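Beta-L-arabinobiosidase (Bacteroides thetaiotaomicron, PDB 5MQR) probably hydrolyses glycosidic bonds in the side chains of plant pectin, acting as a beta-L-arabinobiosidase. Local coordinates at residues 641-646 with 694-699; 677-682 with 716-721. All blocks are in the same frame, centred on the assembly; numbering follows the deposited sequence.

Contact 1 joins two loops near the surface, and contact 2 joins two helix ends in the interior. Their centres lie about 13 Å apart, and along the chain their segments alternate. In contact 1, residues 641-646 and 694-699 meet through a methyl tip, an amide and a water. In contact 2, residues 677-682 and 716-721 meet through one leucine, and the polar groups beside it turn to other parts of the fold. The two contacts touch. The amide NE2 of Gln643 bonds to Lys681 O, and Arg680 NH2 bonds to Ile645 O. Contact 1 thus rests on Arg680 and Lys681, in the first segment of contact 2.

Contact 1: residues 641-646 with 694-699; sequences IVQAIP and EFLVQR
Ile641 and Leu696 form the apolar part of this contact. The end of the isoleucine does the touching. Its CG1 lies anti to the carbonyl carbon (chi1 -72°) and the chain runs on extended, which carries CD1 onto the 694-699 backbone. There CD1 is 3.6 Å from Leu696 C and 3.7 Å from Val697 N, so the methyl lies against the peptide link between these two residues. It also meets the side chains on both residues of that link. CD1 is 3.7 Å from Leu696 CB and 3.9 Å from Val697 CG1.

The Gln643 amide makes the second kind of contact. Its NE2 touches Leu696 CD2 at 3.7 Å by van der Waals contact alone, and the two side chains pass at a slant. The N-H groups of NE2 are used outside the pair, by Lys681 O and Thr693 OG1. These two acceptors hold the amide in its rotation.

Water supplies the polar link between the segments. Water 1 lies 2.6 Å from Gln643 OE1 and 2.6 Å from Leu696 O, and can donate to either. It has more acceptors in reach than protons, so both bonds need not be made at once. OE1 also has a weak bond from Lys684 NZ.

Further along, Asn706 ties down the second loop by bonding to Val697 O and Arg699 N. The contact joins inter-helix loops at the margin of the helical part, probably an (alpha/alpha)6 barrel as in six-hairpin glycosidases.

Contact 2: residues 677-682 with 716-721; sequences WSLRKH and IYESRW
Leu679 reaches Glu718 and Ser719 on the other helix. Its CG lies anti to the backbone N (chi1 179°), which carries CG toward that helix. Of the two methyls, CD2 leads. It sits 3.6 Å from Ser719 OG and 4.0 Å from Glu718 CG, while CD1 is farther from the same OG at 4.2 Å. Leu679 and Glu718 lie alongside, their side chains running in opposing senses.

This small patch is the close part. The rest is loose, with the nearest CA atoms, those of Leu679 and Ser719, 8.3 Å apart. About 102 Å² is buried between the segments. The site is nonetheless buried; Leu679 also touches Asn1017, and Glu718 touches Thr1020.

The polar ends next to the leucine are satisfied by other groups. Ser719 OG bonds to His715 O, one turn back on its own helix. The Glu718 chain bends at chi2 (87°), and its carboxylate accepts the backbone N-H of Asn1022 through OE2 and of Asp1023 through OE1, at the start of helix 1022-1029.

Within these segments, one leucine makes the contact between helix 666-680 and helix 712-719. On other sides, Trp677 and Arg680 pack against helix 647-657, while Tyr717, Arg720 and Trp721 lie on helices 754-765 and 1022-1029. His682 makes a backbone hydrogen bond with Thr693, beside the short strands 683-684 and 691-692.

Contact 1: residues 641-646 with 694-699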
loop_
_atom_site.group_PDB
_atom_site.type_symbol
_atom_site.label_atom_id
_atom_site.label_comp_id
_atom_site.label_asym_id
_atom_site.label_seq_id
_atom_site.Cartn_x
_atom_site.Cartn_y
_atom_site.Cartn_z
ATOM N N ILE A 641 28.614 26.898 9.004
ATOM C CA ILE A 641 28.138 27.427 10.281
ATOM C C ILE A 641 27.258 26.391 10.946
ATOM O O ILE A 641 26.340 25.853 10.311
ATOM C CB ILE A 641 27.331 28.725 10.081
ATOM C CG1 ILE A 641 28.248 29.883 9.686
ATOM C CG2 ILE A 641 26.594 29.104 11.359
ATOM C CD1 ILE A 641 27.514 31.128 9.204
ATOM N N VAL A 642 27.537 26.114 12.218
ATOM C CA VAL A 642 26.798 25.129 13.005
ATOM C C VAL A 642 25.941 25.827 14.048
ATOM O O VAL A 642 26.456 26.597 14.837
ATOM C CB VAL A 642 27.763 24.173 13.730
ATOM C CG1 VAL A 642 26.995 23.162 14.594
ATOM C CG2 VAL A 642 28.665 23.459 12.714
ATOM N N GLN A 643 24.641 25.547 14.063
ATOM C CA GLN A 643 23.759 26.080 15.092
ATOM C C GLN A 643 23.280 24.923 15.973
ATOM O O GLN A 643 24.105 24.074 16.335
ATOM C CB GLN A 643 22.699 26.975 14.458
ATOM C CG GLN A 643 23.344 28.209 13.812
ATOM C CD GLN A 643 22.385 29.358 13.542
ATOM O OE1 GLN A 643 22.722 30.506 13.806
ATOM N NE2 GLN A 643 21.189 29.065 12.990
ATOM N N ALA A 644 22.011 24.848 16.351
ATOM C CA ALA A 644 21.600 23.871 17.371
ATOM C C ALA A 644 21.712 22.413 16.921
ATOM O O ALA A 644 21.885 21.543 17.739
ATOM C CB ALA A 644 20.175 24.145 17.831
ATOM N N ILE A 645 21.543 22.155 15.630
ATOM C CA ILE A 645 21.505 20.799 15.111
ATOM C C ILE A 645 22.580 20.695 14.038
ATOM O O ILE A 645 22.347 21.075 12.871
ATOM C CB ILE A 645 20.110 20.458 14.595
ATOM C CG1 ILE A 645 19.129 20.462 15.775
ATOM C CG2 ILE A 645 20.079 19.060 13.985
ATOM C CD1 ILE A 645 17.741 20.775 15.348
ATOM N N PRO A 646 23.774 20.203 14.431
ATOM C CA PRO A 646 24.854 19.996 13.477
ATOM C C PRO A 646 24.464 19.002 12.385
ATOM O O PRO A 646 23.524 18.229 12.583
ATOM C CB PRO A 646 25.975 19.410 14.342
ATOM C CG PRO A 646 25.642 19.833 15.731
ATOM C CD PRO A 646 24.163 19.720 15.770
ATOM N N GLU A 694 17.289 33.652 9.618
ATOM C CA GLU A 694 17.072 33.872 8.188
ATOM C C GLU A 694 18.421 33.689 7.448
ATOM O O GLU A 694 18.538 32.806 6.561
ATOM C CB GLU A 694 16.485 35.280 7.959
ATOM C CG GLU A 694 16.266 35.680 6.511
ATOM C CD GLU A 694 16.043 37.175 6.304
ATOM O OE1 GLU A 694 14.982 37.707 6.675
ATOM O OE2 GLU A 694 16.917 37.812 5.694
ATOM N N PHE A 695 19.402 34.536 7.815
ATOM C CA PHE A 695 20.802 34.396 7.418
ATOM C C PHE A 695 21.505 33.607 8.509
ATOM O O PHE A 695 21.290 33.881 9.702
ATOM C CB PHE A 695 21.508 35.748 7.367
ATOM C CG PHE A 695 21.252 36.552 6.120
ATOM C CD1 PHE A 695 21.993 36.327 4.978
ATOM C CD2 PHE A 695 20.325 37.574 6.119
ATOM C CE1 PHE A 695 21.804 37.094 3.837
ATOM C CE2 PHE A 695 20.116 38.345 4.990
ATOM C CZ PHE A 695 20.865 38.106 3.843
ATOM N N LEU A 696 22.370 32.670 8.123
ATOM C CA LEU A 696 23.262 32.008 9.097
ATOM C C LEU A 696 24.381 32.958 9.538
ATOM O O LEU A 696 24.690 33.032 10.718
ATOM C CB LEU A 696 23.873 30.721 8.552
ATOM C CG LEU A 696 22.896 29.615 8.172
ATOM C CD1 LEU A 696 23.684 28.449 7.594
ATOM C CD2 LEU A 696 22.079 29.148 9.359
ATOM N N VAL A 697 24.960 33.685 8.584
ATOM C CA VAL A 697 25.964 34.694 8.896
ATOM C C VAL A 697 25.390 35.836 9.755
ATOM O O VAL A 697 24.187 36.123 9.716
ATOM C CB VAL A 697 26.636 35.292 7.630
ATOM C CG1 VAL A 697 27.319 34.202 6.794
ATOM C CG2 VAL A 697 25.644 36.127 6.820
ATOM N N GLN A 698 26.271 36.453 10.544
ATOM C CA GLN A 698 25.890 37.475 11.516
ATOM C C GLN A 698 25.536 38.764 10.792
ATOM O O GLN A 698 26.413 39.390 10.218
ATOM C CB GLN A 698 27.052 37.755 12.483
ATOM C CG GLN A 698 26.821 38.888 13.482
ATOM C CD GLN A 698 25.869 38.478 14.573
ATOM O OE1 GLN A 698 24.726 38.985 14.670
ATOM N NE2 GLN A 698 26.316 37.528 15.400
ATOM N N ARG A 699 24.279 39.190 10.852
ATOM C CA ARG A 699 23.875 40.453 10.203
ATOM C C ARG A 699 23.894 41.637 11.187
ATOM O O ARG A 699 23.532 41.491 12.343
ATOM C CB ARG A 699 22.510 40.296 9.532
ATOM C CG ARG A 699 22.452 39.086 8.599
ATOM C CD ARG A 699 23.282 39.283 7.346
ATOM N NE ARG A 699 22.619 40.178 6.409
ATOM C CZ ARG A 699 23.211 40.818 5.398
ATOM N NH1 ARG A 699 24.516 40.708 5.167
ATOM N NH2 ARG A 699 22.487 41.592 4.610
HETATM O O HOH W 1 22.843 32.846 12.592
#

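Contact 2: residues 677-682 with 716-721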
loop_
_atom_site.group_PDB
_atom_site.type_symbol
_atom_site.label_atom_id
_atom_site.label_comp_id
_atom_site.label_asym_id
_atom_site.label_seq_id
_atom_site.Cartn_x
_atom_site.Cartn_y
_atom_site.Cartn_z
ATOM N N TRP A 677 16.518 19.690 5.365
ATOM C CA TRP A 677 17.883 19.637 5.865
ATOM C C TRP A 677 18.469 21.043 6.013
ATOM O O TRP A 677 19.241 21.332 6.929
ATOM C CB TRP A 677 18.725 18.796 4.884
ATOM C CG TRP A 677 20.194 18.672 5.178
ATOM C CD1 TRP A 677 20.800 17.747 5.975
ATOM C CD2 TRP A 677 21.232 19.451 4.616
ATOM N NE1 TRP A 677 22.157 17.917 5.959
ATOM C CE2 TRP A 677 22.452 18.960 5.129
ATOM C CE3 TRP A 677 21.257 20.534 3.741
ATOM C CZ2 TRP A 677 23.683 19.520 4.798
ATOM C CZ3 TRP A 677 22.481 21.085 3.403
ATOM C CH2 TRP A 677 23.678 20.567 3.925
ATOM N N SER A 678 18.097 21.902 5.083
ATOM C CA SER A 678 18.506 23.273 5.103
ATOM C C SER A 678 17.826 24.049 6.227
ATOM O O SER A 678 18.500 24.674 7.029
ATOM C CB SER A 678 18.153 23.930 3.780
ATOM O OG SER A 678 18.886 25.121 3.746
ATOM N N LEU A 679 16.495 24.001 6.264
ATOM C CA LEU A 679 15.713 24.685 7.305
ATOM C C LEU A 679 16.226 24.348 8.698
ATOM O O LEU A 679 16.346 25.216 9.543
ATOM C CB LEU A 679 14.234 24.308 7.220
ATOM C CG LEU A 679 13.336 24.940 8.276
ATOM C CD1 LEU A 679 13.117 26.411 7.966
ATOM C CD2 LEU A 679 12.018 24.217 8.373
ATOM N N ARG A 680 16.561 23.079 8.915
ATOM C CA ARG A 680 17.013 22.625 10.216
ATOM C C ARG A 680 18.256 23.376 10.740
ATOM O O ARG A 680 18.399 23.563 11.960
ATOM C CB ARG A 680 17.143 21.084 10.250
ATOM C CG ARG A 680 18.404 20.507 10.878
ATOM C CD ARG A 680 19.425 20.521 9.764
ATOM N NE ARG A 680 20.741 20.635 10.224
ATOM C CZ ARG A 680 21.804 20.530 9.444
ATOM N NH1 ARG A 680 21.731 20.307 8.125
ATOM N NH2 ARG A 680 22.976 20.662 10.035
ATOM N N LYS A 681 19.112 23.846 9.830
ATOM C CA LYS A 681 20.299 24.618 10.203
ATOM C C LYS A 681 19.950 25.883 10.951
ATOM O O LYS A 681 20.787 26.416 11.694
ATOM C CB LYS A 681 21.123 25.008 8.976
ATOM C CG LYS A 681 21.813 23.847 8.264
ATOM C CD LYS A 681 22.424 24.317 6.943
ATOM C CE LYS A 681 23.302 23.248 6.297
ATOM N NZ LYS A 681 24.584 23.048 7.032
ATOM N N HIS A 682 18.718 26.371 10.749
ATOM C CA HIS A 682 18.286 27.651 11.291
ATOM C C HIS A 682 17.671 27.582 12.676
ATOM O O HIS A 682 17.373 28.617 13.268
ATOM C CB HIS A 682 17.370 28.369 10.300
ATOM C CG HIS A 682 18.073 28.759 9.049
ATOM N ND1 HIS A 682 18.720 29.967 8.915
ATOM C CD2 HIS A 682 18.296 28.076 7.905
ATOM C CE1 HIS A 682 19.284 30.024 7.722
ATOM N NE2 HIS A 682 19.054 28.881 7.096
ATOM N N ILE A 716 6.951 30.034 9.808
ATOM C CA ILE A 716 5.867 29.334 10.483
ATOM C C ILE A 716 5.136 28.419 9.513
ATOM O O ILE A 716 4.812 27.282 9.864
ATOM C CB ILE A 716 4.900 30.313 11.167
ATOM C CG1 ILE A 716 5.645 31.069 12.268
ATOM C CG2 ILE A 716 3.703 29.576 11.742
ATOM C CD1 ILE A 716 4.947 32.316 12.754
ATOM N N TYR A 717 4.854 28.915 8.313
ATOM C CA TYR A 717 4.147 28.101 7.303
ATOM C C TYR A 717 4.948 26.840 6.933
ATOM O O TYR A 717 4.367 25.772 6.726
ATOM C CB TYR A 717 3.794 28.904 6.050
ATOM C CG TYR A 717 2.397 29.545 6.027
ATOM C CD1 TYR A 717 2.104 30.700 6.742
ATOM C CD2 TYR A 717 1.375 29.005 5.226
ATOM C CE1 TYR A 717 0.845 31.276 6.681
ATOM C CE2 TYR A 717 0.129 29.575 5.160
ATOM C CZ TYR A 717 -0.148 30.705 5.897
ATOM O OH TYR A 717 -1.429 31.234 5.825
ATOM N N GLU A 718 6.274 26.955 6.866
ATOM C CA GLU A 718 7.116 25.805 6.586
ATOM C C GLU A 718 7.261 24.907 7.800
ATOM O O GLU A 718 7.126 23.688 7.684
ATOM C CB GLU A 718 8.502 26.219 6.121
ATOM C CG GLU A 718 9.338 25.088 5.501
ATOM C CD GLU A 718 9.095 24.907 4.005
ATOM O OE1 GLU A 718 8.015 25.320 3.513
ATOM O OE2 GLU A 718 9.992 24.364 3.312
ATOM N N SER A 719 7.553 25.502 8.947
ATOM C CA SER A 719 7.897 24.738 10.134
ATOM C C SER A 719 6.706 24.086 10.815
ATOM O O SER A 719 6.892 23.244 11.688
ATOM C CB SER A 719 8.644 25.606 11.133
ATOM O OG SER A 719 9.810 26.159 10.530
ATOM N N ARG A 720 5.484 24.461 10.431
ATOM C CA ARG A 720 4.292 23.906 11.080
ATOM C C ARG A 720 4.150 22.400 10.849
ATOM O O ARG A 720 3.412 21.754 11.583
ATOM C CB ARG A 720 3.021 24.648 10.662
ATOM C CG ARG A 720 2.613 24.437 9.207
ATOM C CD ARG A 720 1.447 25.338 8.831
ATOM N NE ARG A 720 1.233 25.365 7.378
ATOM C CZ ARG A 720 0.070 25.633 6.774
ATOM N NH1 ARG A 720 -1.028 25.862 7.484
ATOM N NH2 ARG A 720 -0.003 25.635 5.438
ATOM N N TRP A 721 4.868 21.859 9.853
ATOM C CA TRP A 721 4.835 20.432 9.510
ATOM C C TRP A 721 5.791 19.555 10.296
ATOM O O TRP A 721 5.717 18.327 10.200
ATOM C CB TRP A 721 5.062 20.238 7.997
ATOM C CG TRP A 721 4.044 20.963 7.207
ATOM C CD1 TRP A 721 4.216 22.148 6.555
ATOM C CD2 TRP A 721 2.667 20.606 7.033
ATOM N NE1 TRP A 721 3.047 22.532 5.961
ATOM C CE2 TRP A 721 2.075 21.610 6.248
ATOM C CE3 TRP A 721 1.875 19.531 7.462
ATOM C CZ2 TRP A 721 0.737 21.582 5.883
ATOM C CZ3 TRP A 721 0.541 19.502 7.099
ATOM C CH2 TRP A 721 -0.018 20.530 6.305
#